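Local coordinates for protein 5-dehydro-2-deoxygluconokinase (Bacillus halodurans C-125, PDB 2QCV) that probably phosphorylates 5-dehydro-2-deoxy-D-gluconate with ATP, as a PfkB-family kinase in the breakdown of myo-inositol, at residues 16-27 / 38-48; 166-177 / 193-204. All blocks are in the same frame, centred on the assembly; numbering follows the deposited sequence.

Interaction 1: residues 16-27 / 38-48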
loop_
_atom_site.group_PDB
_atom_site.type_symbol
_atom_site.label_atom_id
_atom_site.label_comp_id
_atom_site.label_asym_id
_atom_site.label_seq_id
_atom_site.Cartn_x
_atom_site.Cartn_y
_atom_site.Cartn_z
ATOM N N ALA A 16 -17.107 21.836 -13.612
ATOM C CA ALA A 16 -16.760 20.422 -13.767
ATOM C C ALA A 16 -15.943 19.967 -12.574
ATOM O O ALA A 16 -15.262 20.764 -11.913
ATOM C CB ALA A 16 -16.000 20.184 -15.042
ATOM N N ILE A 17 -16.023 18.670 -12.299
ATOM C CA ILE A 17 -15.314 18.066 -11.173
ATOM C C ILE A 17 -14.569 16.845 -11.674
ATOM O O ILE A 17 -15.115 16.012 -12.386
ATOM C CB ILE A 17 -16.268 17.717 -9.974
ATOM C CG1 ILE A 17 -15.520 17.089 -8.804
ATOM C CG2 ILE A 17 -17.446 16.848 -10.397
ATOM C CD1 ILE A 17 -16.283 17.168 -7.458
ATOM N N GLY A 18 -13.286 16.792 -11.305
ATOM C CA GLY A 18 -12.465 15.611 -11.499
ATOM C C GLY A 18 -11.050 15.996 -11.914
ATOM O O GLY A 18 -10.407 16.800 -11.249
ATOM N N ARG A 19 -10.578 15.376 -12.997
ATOM C CA ARG A 19 -9.162 15.423 -13.390
ATOM C C ARG A 19 -8.794 16.583 -14.294
ATOM O O ARG A 19 -9.394 16.782 -15.373
ATOM C CB ARG A 19 -8.790 14.136 -14.140
ATOM C CG ARG A 19 -7.381 14.109 -14.697
ATOM C CD ARG A 19 -7.047 12.670 -15.189
ATOM N NE ARG A 19 -6.888 11.819 -14.015
ATOM C CZ ARG A 19 -7.023 10.495 -13.984
ATOM N NH1 ARG A 19 -7.267 9.796 -15.091
ATOM N NH2 ARG A 19 -6.872 9.873 -12.822
ATOM N N ALA A 20 -7.730 17.276 -13.895
ATOM C CA ALA A 20 -6.964 18.157 -14.766
ATOM C C ALA A 20 -5.532 17.646 -14.692
ATOM O O ALA A 20 -4.952 17.546 -13.595
ATOM C CB ALA A 20 -7.045 19.607 -14.328
ATOM N N CYS A 21 -4.983 17.224 -15.833
ATOM C CA CYS A 21 -3.662 16.636 -15.814
ATOM C C CYS A 21 -2.822 17.176 -16.977
ATOM O O CYS A 21 -3.159 18.176 -17.590
ATOM C CB CYS A 21 -3.793 15.111 -15.843
ATOM S SG CYS A 21 -4.517 14.523 -17.295
ATOM N N ILE A 22 -1.694 16.530 -17.219
ATOM C CA ILE A 22 -0.800 16.888 -18.323
ATOM C C ILE A 22 -0.932 15.880 -19.444
ATOM O O ILE A 22 -0.798 14.669 -19.241
ATOM C CB ILE A 22 0.655 16.920 -17.859
ATOM C CG1 ILE A 22 0.824 17.986 -16.754
ATOM C CG2 ILE A 22 1.646 17.214 -19.069
ATOM C CD1 ILE A 22 0.534 19.392 -17.264
ATOM N N ASP A 23 -1.150 16.398 -20.641
ATOM C CA ASP A 23 -1.023 15.613 -21.858
ATOM C C ASP A 23 0.321 15.974 -22.512
ATOM O O ASP A 23 0.706 17.153 -22.612
ATOM C CB ASP A 23 -2.145 15.920 -22.829
ATOM C CG ASP A 23 -3.471 15.263 -22.450
ATOM O OD1 ASP A 23 -3.552 14.529 -21.445
ATOM O OD2 ASP A 23 -4.432 15.515 -23.188
ATOM N N LEU A 24 1.030 14.943 -22.936
ATOM C CA LEU A 24 2.297 15.083 -23.644
ATOM C C LEU A 24 2.055 14.479 -25.024
ATOM O O LEU A 24 2.033 13.272 -25.212
ATOM C CB LEU A 24 3.414 14.418 -22.858
ATOM C CG LEU A 24 3.757 15.215 -21.570
ATOM C CD1 LEU A 24 4.423 14.387 -20.484
ATOM C CD2 LEU A 24 4.590 16.406 -21.919
ATOM N N ASN A 25 1.843 15.373 -25.971
ATOM C CA ASN A 25 1.509 15.025 -27.318
ATOM C C ASN A 25 2.715 14.911 -28.235
ATOM O O ASN A 25 3.516 15.812 -28.329
ATOM C CB ASN A 25 0.563 16.079 -27.871
ATOM C CG ASN A 25 -0.744 16.108 -27.109
ATOM O OD1 ASN A 25 -1.110 17.131 -26.536
ATOM N ND2 ASN A 25 -1.422 14.959 -27.040
ATOM N N ALA A 26 2.789 13.773 -28.897
ATOM C CA ALA A 26 3.845 13.427 -29.819
ATOM C C ALA A 26 3.954 14.449 -30.915
ATOM O O ALA A 26 2.977 14.678 -31.644
ATOM C CB ALA A 26 3.524 12.060 -30.435
ATOM N N VAL A 27 5.126 15.063 -31.028
ATOM C CA VAL A 27 5.405 16.020 -32.097
ATOM C C VAL A 27 5.646 15.278 -33.417
ATOM O O VAL A 27 5.067 15.623 -34.439
ATOM C CB VAL A 27 6.607 16.901 -31.734
ATOM C CG1 VAL A 27 7.004 17.801 -32.889
ATOM C CG2 VAL A 27 6.276 17.721 -30.480
ATOM N N THR A 38 10.062 14.078 -29.424
ATOM C CA THR A 38 9.639 15.336 -28.789
ATOM C C THR A 38 8.136 15.338 -28.500
ATOM O O THR A 38 7.354 14.811 -29.273
ATOM C CB THR A 38 10.014 16.542 -29.688
ATOM O OG1 THR A 38 11.340 16.336 -30.195
ATOM C CG2 THR A 38 10.006 17.822 -28.897
ATOM N N PHE A 39 7.765 15.915 -27.356
ATOM C CA PHE A 39 6.376 15.943 -26.881
ATOM C C PHE A 39 6.014 17.363 -26.501
ATOM O O PHE A 39 6.836 18.059 -25.886
ATOM C CB PHE A 39 6.200 15.049 -25.642
ATOM C CG PHE A 39 6.399 13.588 -25.920
ATOM C CD1 PHE A 39 5.345 12.791 -26.337
ATOM C CD2 PHE A 39 7.646 13.019 -25.774
ATOM C CE1 PHE A 39 5.528 11.442 -26.597
ATOM C CE2 PHE A 39 7.846 11.674 -26.043
ATOM C CZ PHE A 39 6.788 10.883 -26.462
ATOM N N SER A 40 4.804 17.788 -26.873
ATOM C CA SER A 40 4.303 19.100 -26.470
ATOM C C SER A 40 3.352 18.969 -25.276
ATOM O O SER A 40 2.524 18.048 -25.216
ATOM C CB SER A 40 3.620 19.800 -27.646
ATOM O OG SER A 40 2.649 18.948 -28.206
ATOM N N LYS A 41 3.516 19.880 -24.323
ATOM C CA LYS A 41 2.785 19.902 -23.057
ATOM C C LYS A 41 1.468 20.670 -23.164
ATOM O O LYS A 41 1.448 21.857 -23.523
ATOM C CB LYS A 41 3.644 20.577 -21.999
ATOM C CG LYS A 41 3.130 20.502 -20.603
ATOM C CD LYS A 41 4.016 21.232 -19.631
ATOM C CE LYS A 41 3.898 22.736 -19.796
ATOM N NZ LYS A 41 4.752 23.479 -18.846
ATOM N N TYR A 42 0.380 19.989 -22.812
ATOM C CA TYR A 42 -0.952 20.580 -22.778
ATOM C C TYR A 42 -1.648 20.197 -21.471
ATOM O O TYR A 42 -1.270 19.225 -20.803
ATOM C CB TYR A 42 -1.787 20.069 -23.940
ATOM C CG TYR A 42 -1.307 20.525 -25.262
ATOM C CD1 TYR A 42 -1.649 21.775 -25.746
ATOM C CD2 TYR A 42 -0.517 19.718 -26.040
ATOM C CE1 TYR A 42 -1.202 22.200 -26.965
ATOM C CE2 TYR A 42 -0.063 20.139 -27.256
ATOM C CZ TYR A 42 -0.395 21.375 -27.710
ATOM O OH TYR A 42 0.050 21.774 -28.941
ATOM N N VAL A 43 -2.682 20.951 -21.102
ATOM C CA VAL A 43 -3.565 20.493 -20.034
ATOM C C VAL A 43 -4.442 19.402 -20.669
ATOM O O VAL A 43 -4.951 19.555 -21.806
ATOM C CB VAL A 43 -4.482 21.612 -19.471
ATOM C CG1 VAL A 43 -5.484 21.028 -18.441
ATOM C CG2 VAL A 43 -3.651 22.767 -18.881
ATOM N N GLY A 44 -4.659 18.330 -19.937
ATOM C CA GLY A 44 -5.623 17.291 -20.368
ATOM C C GLY A 44 -6.488 16.827 -19.225
ATOM O O GLY A 44 -6.523 17.463 -18.168
ATOM N N GLY A 45 -7.205 15.726 -19.448
ATOM C CA GLY A 45 -8.163 15.237 -18.476
ATOM C C GLY A 45 -9.510 15.629 -19.008
ATOM O O GLY A 45 -9.732 16.789 -19.385
ATOM N N SER A 46 -10.436 14.671 -19.033
ATOM C CA SER A 46 -11.775 14.934 -19.615
ATOM C C SER A 46 -12.525 16.172 -19.075
ATOM O O SER A 46 -12.881 17.034 -19.874
ATOM C CB SER A 46 -12.642 13.684 -19.549
ATOM O OG SER A 46 -13.966 14.016 -19.883
ATOM N N PRO A 47 -12.765 16.281 -17.744
ATOM C CA PRO A 47 -13.462 17.498 -17.309
ATOM C C PRO A 47 -12.706 18.810 -17.521
ATOM O O PRO A 47 -13.332 19.822 -17.788
ATOM C CB PRO A 47 -13.765 17.248 -15.833
ATOM C CG PRO A 47 -12.880 16.150 -15.423
ATOM C CD PRO A 47 -12.501 15.360 -16.629
ATOM N N ALA A 48 -11.388 18.802 -17.391
ATOM C CA ALA A 48 -10.557 19.942 -17.746
ATOM C C ALA A 48 -10.727 20.360 -19.202
ATOM O O ALA A 48 -10.930 21.550 -19.522
ATOM C CB ALA A 48 -9.036 19.645 -17.398
HETATM O O HOH W 1 -4.927 18.082 -24.182
#
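Asp23 reaches Gly44 because its first torsion (chi1 -77°) swings CG beside its own backbone N and brings the carboxylate against Gly44, with OD2 3.5 Å from Gly44 CA. On the same face, chi1 of 64° sets Cys21 SG between its N and carbonyl carbon, 3.6 Å from Gly45 N. Both side chains thus lie over the Gly44-Gly45 turn from the antiparallel hairpin 21-26/38-44 into helix 46-56. A water bridges Asp23 OD2 to Val43 O, donating to each. With an alanine in place of Asp23, the water would probably lose one of its two acceptors, and the packing over Gly44 CA would probably open. The hairpin itself is fixed by reciprocal backbone bonds pairing Cys21 with Gly44, Asp23 with Tyr42 and Asn25 with Ser40; Cys21 N to Gly44 O measures 2.8 Å. On the face bearing Leu24, Phe39 puts CD1 3.5 Å from Leu24 O, and its ring meets Phe103 of the same chain edge-to-face. Past the glycines, Pro47 packs CG 3.4 Å from Arg19 N and CB 3.8 Å from Ala16 CB, joining the helix start to core strand 12-17. The hairpin belongs to the small sheet that forms the lid in ribokinase-like kinases; Phe39 pairs with a strand of the second subunit, which extends this sheet across the interface. Gly45 is called for by its backbone angles (phi 103°) and by Arg19 O, which a CB would strike; at Gly44 a CB would collide with Asp23 OD1 as placed.

Interaction 2: residues 166-177 / 193-204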
loop_
_atom_site.group_PDB
_atom_site.type_symbol
_atom_site.label_atom_id
_atom_site.label_comp_id
_atom_site.label_asym_id
_atom_site.label_seq_id
_atom_site.Cartn_x
_atom_site.Cartn_y
_atom_site.Cartn_z
ATOM N N LYS A 166 -27.838 18.904 -6.674
ATOM C CA LYS A 166 -29.262 18.616 -6.764
ATOM C C LYS A 166 -30.106 19.471 -5.824
ATOM O O LYS A 166 -31.189 19.951 -6.204
ATOM C CB LYS A 166 -29.508 17.136 -6.530
ATOM C CG LYS A 166 -29.132 16.293 -7.750
ATOM C CD LYS A 166 -28.983 14.869 -7.383
ATOM C CE LYS A 166 -30.299 14.148 -7.172
ATOM N NZ LYS A 166 -30.930 13.836 -8.459
ATOM N N ARG A 167 -29.629 19.666 -4.611
ATOM C CA ARG A 167 -30.360 20.434 -3.622
ATOM C C ARG A 167 -30.283 21.944 -3.818
ATOM O O ARG A 167 -31.027 22.653 -3.196
ATOM C CB ARG A 167 -29.991 20.046 -2.227
ATOM C CG ARG A 167 -28.671 20.526 -1.718
ATOM C CD ARG A 167 -28.403 19.795 -0.414
ATOM N NE ARG A 167 -27.213 20.295 0.266
ATOM C CZ ARG A 167 -26.500 19.572 1.125
ATOM N NH1 ARG A 167 -26.834 18.309 1.401
ATOM N NH2 ARG A 167 -25.433 20.092 1.673
ATOM N N ASN A 168 -29.454 22.398 -4.751
ATOM C CA ASN A 168 -29.364 23.799 -5.135
ATOM C C ASN A 168 -29.857 24.073 -6.561
ATOM O O ASN A 168 -29.570 25.121 -7.141
ATOM C CB ASN A 168 -27.914 24.241 -4.940
ATOM C CG ASN A 168 -27.590 24.438 -3.484
ATOM O OD1 ASN A 168 -27.951 25.451 -2.914
ATOM N ND2 ASN A 168 -26.919 23.458 -2.873
ATOM N N ASP A 169 -30.588 23.116 -7.128
ATOM C CA ASP A 169 -31.190 23.280 -8.434
ATOM C C ASP A 169 -30.128 23.530 -9.504
ATOM O O ASP A 169 -30.301 24.342 -10.408
ATOM C CB ASP A 169 -32.247 24.398 -8.373
ATOM C CG ASP A 169 -33.154 24.403 -9.551
ATOM O OD1 ASP A 169 -33.398 23.301 -10.089
ATOM O OD2 ASP A 169 -33.613 25.505 -9.940
ATOM N N VAL A 170 -29.011 22.832 -9.354
ATOM C CA VAL A 170 -27.918 22.822 -10.306
ATOM C C VAL A 170 -28.069 21.510 -11.096
ATOM O O VAL A 170 -28.106 20.422 -10.515
ATOM C CB VAL A 170 -26.565 22.890 -9.608
ATOM C CG1 VAL A 170 -25.431 22.817 -10.631
ATOM C CG2 VAL A 170 -26.463 24.192 -8.777
ATOM N N LYS A 171 -28.170 21.617 -12.417
ATOM C CA LYS A 171 -28.372 20.446 -13.270
ATOM C C LYS A 171 -27.093 19.578 -13.295
ATOM O O LYS A 171 -25.998 20.094 -13.542
ATOM C CB LYS A 171 -28.712 20.895 -14.683
ATOM C CG LYS A 171 -29.283 19.806 -15.574
ATOM C CD LYS A 171 -30.053 20.370 -16.810
ATOM C CE LYS A 171 -31.286 21.283 -16.519
ATOM N NZ LYS A 171 -32.484 20.609 -15.884
ATOM N N VAL A 172 -27.250 18.273 -13.073
ATOM C CA VAL A 172 -26.117 17.316 -13.001
ATOM C C VAL A 172 -26.005 16.634 -14.341
ATOM O O VAL A 172 -26.964 15.991 -14.802
ATOM C CB VAL A 172 -26.287 16.299 -11.847
ATOM C CG1 VAL A 172 -25.169 15.192 -11.863
ATOM C CG2 VAL A 172 -26.298 17.059 -10.482
ATOM N N VAL A 173 -24.858 16.859 -14.972
ATOM C CA VAL A 173 -24.531 16.281 -16.252
ATOM C C VAL A 173 -23.428 15.254 -16.067
ATOM O O VAL A 173 -22.309 15.569 -15.592
ATOM C CB VAL A 173 -24.090 17.362 -17.301
ATOM C CG1 VAL A 173 -23.799 16.679 -18.657
ATOM C CG2 VAL A 173 -25.089 18.527 -17.434
ATOM N N PHE A 174 -23.733 14.006 -16.415
ATOM C CA PHE A 174 -22.804 12.899 -16.204
ATOM C C PHE A 174 -22.231 12.495 -17.554
ATOM O O PHE A 174 -22.958 11.998 -18.418
ATOM C CB PHE A 174 -23.544 11.722 -15.539
ATOM C CG PHE A 174 -22.666 10.539 -15.158
ATOM C CD1 PHE A 174 -21.292 10.650 -14.867
ATOM C CD2 PHE A 174 -23.252 9.275 -15.072
ATOM C CE1 PHE A 174 -20.573 9.517 -14.495
ATOM C CE2 PHE A 174 -22.528 8.152 -14.701
ATOM C CZ PHE A 174 -21.201 8.271 -14.448
ATOM N N GLU A 175 -20.920 12.712 -17.700
ATOM C CA GLU A 175 -20.182 12.324 -18.879
ATOM C C GLU A 175 -19.474 11.015 -18.590
ATOM O O GLU A 175 -18.604 10.944 -17.720
ATOM C CB GLU A 175 -19.207 13.442 -19.255
ATOM C CG GLU A 175 -19.055 13.646 -20.740
ATOM C CD GLU A 175 -18.361 12.520 -21.418
ATOM O OE1 GLU A 175 -17.631 11.773 -20.746
ATOM O OE2 GLU A 175 -18.513 12.398 -22.638
ATOM N N LEU A 176 -19.795 9.967 -19.353
ATOM C CA LEU A 176 -19.423 8.635 -18.958
ATOM C C LEU A 176 -17.918 8.361 -19.063
ATOM O O LEU A 176 -17.419 7.633 -18.224
ATOM C CB LEU A 176 -20.236 7.543 -19.690
ATOM C CG LEU A 176 -21.759 7.513 -19.448
ATOM C CD1 LEU A 176 -22.390 6.221 -20.046
ATOM C CD2 LEU A 176 -22.060 7.596 -17.949
ATOM N N ASP A 177 -17.203 8.968 -20.010
ATOM C CA ASP A 177 -15.713 9.060 -19.952
ATOM C C ASP A 177 -15.079 7.777 -19.464
ATOM O O ASP A 177 -14.561 7.787 -18.371
ATOM C CB ASP A 177 -15.299 10.181 -18.909
ATOM C CG ASP A 177 -13.756 10.291 -18.694
ATOM O OD1 ASP A 177 -12.996 10.210 -19.707
ATOM O OD2 ASP A 177 -13.339 10.431 -17.504
ATOM N N TYR A 193 -21.181 3.813 -12.029
ATOM C CA TYR A 193 -21.842 4.459 -13.178
ATOM C C TYR A 193 -23.353 4.372 -13.091
ATOM O O TYR A 193 -24.016 5.348 -13.380
ATOM C CB TYR A 193 -21.379 3.853 -14.506
ATOM C CG TYR A 193 -20.081 4.418 -15.064
ATOM C CD1 TYR A 193 -19.104 4.985 -14.236
ATOM C CD2 TYR A 193 -19.820 4.365 -16.416
ATOM C CE1 TYR A 193 -17.929 5.500 -14.766
ATOM C CE2 TYR A 193 -18.654 4.908 -16.959
ATOM C CZ TYR A 193 -17.728 5.475 -16.130
ATOM O OH TYR A 193 -16.585 6.017 -16.656
ATOM N N SER A 194 -23.921 3.199 -12.798
ATOM C CA SER A 194 -25.393 3.061 -12.666
ATOM C C SER A 194 -25.952 3.985 -11.567
ATOM O O SER A 194 -26.904 4.727 -11.773
ATOM C CB SER A 194 -25.785 1.599 -12.436
ATOM O OG SER A 194 -25.163 1.048 -11.270
ATOM N N LEU A 195 -25.300 3.973 -10.420
ATOM C CA LEU A 195 -25.711 4.768 -9.240
ATOM C C LEU A 195 -25.728 6.260 -9.579
ATOM O O LEU A 195 -26.732 6.948 -9.353
ATOM C CB LEU A 195 -24.714 4.500 -8.101
ATOM C CG LEU A 195 -24.448 5.540 -6.985
ATOM C CD1 LEU A 195 -25.727 5.793 -6.258
ATOM C CD2 LEU A 195 -23.350 5.078 -6.014
ATOM N N VAL A 196 -24.635 6.721 -10.188
ATOM C CA VAL A 196 -24.495 8.128 -10.536
ATOM C C VAL A 196 -25.463 8.516 -11.673
ATOM O O VAL A 196 -26.159 9.530 -11.573
ATOM C CB VAL A 196 -23.069 8.517 -10.830
ATOM C CG1 VAL A 196 -23.002 9.966 -11.357
ATOM C CG2 VAL A 196 -22.225 8.350 -9.497
ATOM N N ALA A 197 -25.577 7.677 -12.712
ATOM C CA ALA A 197 -26.504 8.012 -13.805
ATOM C C ALA A 197 -27.927 8.120 -13.266
ATOM O O ALA A 197 -28.703 8.988 -13.692
ATOM C CB ALA A 197 -26.434 6.958 -14.950
ATOM N N GLU A 198 -28.276 7.280 -12.282
ATOM C CA GLU A 198 -29.634 7.277 -11.757
ATOM C C GLU A 198 -29.987 8.575 -11.019
ATOM O O GLU A 198 -31.159 8.915 -10.929
ATOM C CB GLU A 198 -29.824 6.068 -10.837
ATOM C CG GLU A 198 -29.978 4.751 -11.639
ATOM C CD GLU A 198 -29.866 3.508 -10.769
ATOM O OE1 GLU A 198 -29.825 3.662 -9.529
ATOM O OE2 GLU A 198 -29.822 2.392 -11.336
ATOM N N GLN A 199 -28.967 9.266 -10.548
ATOM C CA GLN A 199 -29.068 10.523 -9.803
ATOM C C GLN A 199 -28.980 11.738 -10.704
ATOM O O GLN A 199 -29.230 12.866 -10.263
ATOM C CB GLN A 199 -27.840 10.703 -8.907
ATOM C CG GLN A 199 -27.565 9.710 -7.897
ATOM C CD GLN A 199 -26.628 10.279 -6.870
ATOM O OE1 GLN A 199 -26.975 11.225 -6.169
ATOM N NE2 GLN A 199 -25.427 9.750 -6.803
ATOM N N SER A 200 -28.564 11.538 -11.954
ATOM C CA SER A 200 -28.210 12.663 -12.846
ATOM C C SER A 200 -29.391 13.147 -13.670
ATOM O O SER A 200 -30.343 12.413 -13.882
ATOM C CB SER A 200 -27.085 12.226 -13.796
ATOM O OG SER A 200 -25.927 11.912 -13.057
ATOM N N ASP A 201 -29.289 14.376 -14.176
ATOM C CA ASP A 201 -30.316 14.993 -15.009
ATOM C C ASP A 201 -30.075 14.752 -16.501
ATOM O O ASP A 201 -31.008 14.531 -17.284
ATOM C CB ASP A 201 -30.331 16.487 -14.685
ATOM C CG ASP A 201 -30.676 16.736 -13.267
ATOM O OD1 ASP A 201 -31.746 16.271 -12.851
ATOM O OD2 ASP A 201 -29.890 17.356 -12.536
ATOM N N ILE A 202 -28.805 14.777 -16.873
ATOM C CA ILE A 202 -28.372 14.536 -18.254
ATOM C C ILE A 202 -27.227 13.556 -18.211
ATOM O O ILE A 202 -26.278 13.739 -17.434
ATOM C CB ILE A 202 -27.890 15.852 -18.966
ATOM C CG1 ILE A 202 -28.977 16.938 -18.894
ATOM C CG2 ILE A 202 -27.443 15.543 -20.406
ATOM C CD1 ILE A 202 -28.552 18.335 -19.451
ATOM N N VAL A 203 -27.292 12.528 -19.054
ATOM C CA VAL A 203 -26.235 11.535 -19.162
ATOM C C VAL A 203 -25.782 11.446 -20.604
ATOM O O VAL A 203 -26.622 11.302 -21.499
ATOM C CB VAL A 203 -26.692 10.127 -18.664
ATOM C CG1 VAL A 203 -25.499 9.175 -18.593
ATOM C CG2 VAL A 203 -27.351 10.262 -17.282
ATOM N N ILE A 204 -24.467 11.572 -20.817
ATOM C CA ILE A 204 -23.863 11.605 -22.160
ATOM C C ILE A 204 -22.771 10.558 -22.222
ATOM O O ILE A 204 -21.901 10.558 -21.370
ATOM C CB ILE A 204 -23.212 12.967 -22.465
ATOM C CG1 ILE A 204 -24.230 14.106 -22.312
ATOM C CG2 ILE A 204 -22.622 12.946 -23.871
ATOM C CD1 ILE A 204 -23.620 15.518 -22.431
HETATM O O HOH W 2 -30.338 18.825 -10.358
HETATM O O HOH W 3 -13.702 5.793 -16.357
#
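A beta-alpha-beta crossover of the ribokinase-like core forms this contact: strand 171-175 leads through helix 186-199 to strand 202-206, its parallel neighbour, and the helix covers the face bearing Phe174 and Val203. Phe174 N donates to Ile202 O and Ile204 N to Phe174 O, while Val172 O takes both Asp201 N and Ile202 N. Phe174 is the centre of the packing. CG anti to the backbone N (chi1 -175°) carries the ring toward helix 186-199, where Val196 CG1 sits over the middle of one face, 3.6 Å from the centroid, a CH-pi contact only 5° off the normal. Leu176 CD2 lies against the opposite face, toward the rim, and Ala197 CB meets the ring edge in plane. At the far end of the ring, CZ points into the face of Tyr193, 3.9 Å from CD1; planes 81° apart make this a T-shaped pair. On the other face of the sheet, Val173 and Ile202 lie side by side, with CG2 of the former 4.0 Å from CD1 of the latter. The Lys166 side chain, bent at chi3 and chi4, brings NZ to donate to Gln199 O at 2.7 Å, tying the preceding helix to the end of helix 186-199. Asp201 OD2 accepts Val172 N at 2.8 Å through its anti lone pair, and a water bridges the same oxygen to Val170 O.

How the interactions relate
Interaction 1 closes along the chain before interaction 2 opens, and their centres lie 24 Å apart on opposite sides of the chain's centre. Both reach the nine-stranded core sheet, where strand 139-145 separates strand 12-17 from strand 171-175. They touch where Ser46 CB, at the start of helix 46-56, packs 3.5 Å from Asp177 OD1, just beyond strand 171-175. Ser46 OG is hydrogen-bonded to Asp273 OD1, part of the GAGD sequence characteristic of PfkB kinases, consistent with a junction beside the active site. Triethylene glycol, probably from crystallisation, lies about 4 Å from the Ser46 side chain and about 3 Å from that of Glu175.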